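Local coordinates for Lin1840 protein (Listeria innocua serovar 6a, PDB 4ZOC) that probably hydrolyses terminal, non-reducing beta-D-glucosyl residues as a family 3 beta-glucosidase, with a part in beta-1,2-glucan breakdown, at residues A194-A199 and L203-V208. The protein carries 2 engineered substitutions. Sequence-based numbering, arbitrary orientation.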
loop_
_atom_site.group_PDB
_atom_site.type_symbol
_atom_site.label_atom_id
_atom_site.label_comp_id
_atom_site.label_asym_id
_atom_site.label_seq_id
_atom_site.Cartn_x
_atom_site.Cartn_y
_atom_site.Cartn_z
ATOM N N ALA A 194 10.082 4.035 14.118
ATOM C CA ALA A 194 9.713 2.688 13.735
ATOM C C ALA A 194 8.953 2.690 12.458
ATOM O O ALA A 194 8.329 3.683 12.148
ATOM C CB ALA A 194 8.763 2.030 14.758
ATOM N N ALA A 195 9.041 1.553 11.750
ATOM C CA ALA A 195 8.132 1.157 10.683
ATOM C C ALA A 195 8.390 1.933 9.374
ATOM O O ALA A 195 7.549 2.011 8.500
ATOM C CB ALA A 195 6.701 1.285 11.097
ATOM N N TYR A 196 9.616 2.442 9.240
ATOM C CA TYR A 196 9.987 3.284 8.131
ATOM C C TYR A 196 9.828 2.571 6.751
ATOM O O TYR A 196 9.627 3.202 5.730
ATOM C CB TYR A 196 11.461 3.710 8.410
ATOM C CG TYR A 196 12.220 4.578 7.479
ATOM C CD1 TYR A 196 11.638 5.578 6.722
ATOM C CD2 TYR A 196 13.573 4.415 7.381
ATOM C CE1 TYR A 196 12.385 6.386 5.837
ATOM C CE2 TYR A 196 14.314 5.283 6.593
ATOM C CZ TYR A 196 13.738 6.213 5.778
ATOM O OH TYR A 196 14.490 7.010 4.952
ATOM N N GLY A 197 10.088 1.268 6.743
ATOM C CA GLY A 197 10.055 0.428 5.491
ATOM C C GLY A 197 8.664 0.324 4.839
ATOM O O GLY A 197 8.553 -0.160 3.702
ATOM N N ALA A 198 7.632 0.812 5.536
ATOM C CA ALA A 198 6.263 0.790 5.017
ATOM C C ALA A 198 5.930 2.075 4.248
ATOM O O ALA A 198 4.798 2.297 3.872
ATOM C CB ALA A 198 5.269 0.527 6.162
ATOM N N ALA A 199 6.955 2.881 3.913
ATOM C CA ALA A 199 6.773 4.098 3.130
ATOM C C ALA A 199 5.804 3.857 1.974
ATOM O O ALA A 199 6.040 2.960 1.089
ATOM C CB ALA A 199 8.109 4.543 2.555
ATOM N N LEU A 203 8.005 5.408 -1.828
ATOM C CA LEU A 203 8.543 6.734 -2.038
ATOM C C LEU A 203 9.330 7.178 -0.773
ATOM O O LEU A 203 8.858 7.085 0.334
ATOM C CB LEU A 203 7.358 7.707 -2.355
ATOM C CG LEU A 203 7.668 9.166 -2.478
ATOM C CD1 LEU A 203 8.741 9.414 -3.557
ATOM C CD2 LEU A 203 6.369 9.956 -2.772
ATOM N N GLU A 204 10.563 7.600 -0.952
ATOM C CA GLU A 204 11.380 7.943 0.214
ATOM C C GLU A 204 10.751 8.966 1.114
ATOM O O GLU A 204 10.166 9.962 0.699
ATOM C CB GLU A 204 12.778 8.398 -0.226
ATOM C CG GLU A 204 13.730 8.476 0.881
ATOM C CD GLU A 204 13.930 7.144 1.514
ATOM O OE1 GLU A 204 14.729 6.299 1.011
ATOM O OE2 GLU A 204 13.250 6.826 2.559
ATOM N N TYR A 205 10.853 8.691 2.412
ATOM C CA TYR A 205 10.359 9.546 3.524
ATOM C C TYR A 205 8.885 9.620 3.593
ATOM O O TYR A 205 8.373 10.409 4.415
ATOM C CB TYR A 205 10.955 10.970 3.507
ATOM C CG TYR A 205 12.442 11.059 3.158
ATOM C CD1 TYR A 205 13.400 10.527 3.997
ATOM C CD2 TYR A 205 12.845 11.649 2.001
ATOM C CE1 TYR A 205 14.742 10.603 3.675
ATOM C CE2 TYR A 205 14.193 11.700 1.626
ATOM C CZ TYR A 205 15.121 11.212 2.511
ATOM O OH TYR A 205 16.451 11.260 2.290
ATOM N N ASN A 206 8.177 8.915 2.710
ATOM C CA ASN A 206 6.734 9.106 2.579
ATOM C C ASN A 206 5.930 8.476 3.740
ATOM O O ASN A 206 6.467 7.688 4.544
ATOM C CB ASN A 206 6.242 8.534 1.246
ATOM C CG ASN A 206 4.912 9.082 0.803
ATOM O OD1 ASN A 206 4.450 10.161 1.238
ATOM N ND2 ASN A 206 4.265 8.335 -0.082
ATOM N N THR A 207 4.671 8.904 3.835
ATOM C CA THR A 207 3.701 8.420 4.811
ATOM C C THR A 207 3.732 6.897 5.056
ATOM O O THR A 207 3.820 6.079 4.153
ATOM C CB THR A 207 2.311 8.793 4.284
ATOM O OG1 THR A 207 2.232 10.202 4.110
ATOM C CG2 THR A 207 1.180 8.323 5.191
ATOM N N VAL A 208 3.661 6.543 6.335
ATOM C CA VAL A 208 3.482 5.157 6.801
ATOM C C VAL A 208 2.209 5.170 7.594
ATOM O O VAL A 208 2.010 6.084 8.468
ATOM C CB VAL A 208 4.621 4.758 7.724
ATOM C CG1 VAL A 208 4.370 3.461 8.463
ATOM C CG2 VAL A 208 5.943 4.664 6.926
#
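Tyr-196 and Glu-204 meet at their polar ends, their side chains crossing at about a right angle. Tyr-196 OH gives a weak hydrogen bond to Glu-204 OE2, 2.7 Å away. Ring and carboxylate planes are 41° apart. Tyr-196 CG lies anti to its backbone N (chi1 179°), which carries the ring from the 3-10 turn across to Glu-204. The Glu-204 chain bends at chi2, and its OE2 also accepts Tyr-205 N at 3.0 Å. This N-H arrives on the anti side, 23° out of the carboxylate plane. The bond folds the carboxylate back onto the backbone of its own type II turn, 203-206. Glu-204 CG packs over the centre of the Tyr-205 ring, 3.2 Å above its plane. Trp-147 NE1 and Ala-474 N bind OE2 and OE1 of this buried carboxylate, and Arg-149 NH1 hydrogen-bonds Tyr-196 OH.

At the other end, the two methyls of Val-208 lie against the 195-199 turn, both touching Ala-195 O. CG1 also meets Ala-198 CB at 3.8 Å, while CG2 lies 3.6 Å from Ala-199 N. Ala-199 CB packs on Leu-203 O at 3.5 Å.

Both segments belong to one beta-alpha loop of the TIM barrel, folded back on itself between strand 187-193 and helix 212-219. Tyr-205 OH hydrogen-bonds Glu-473 OE2, of a glucose-pocket residue. The second subunit packs on 203-207, and helix 212-219 covers Ala-195 and Ala-198.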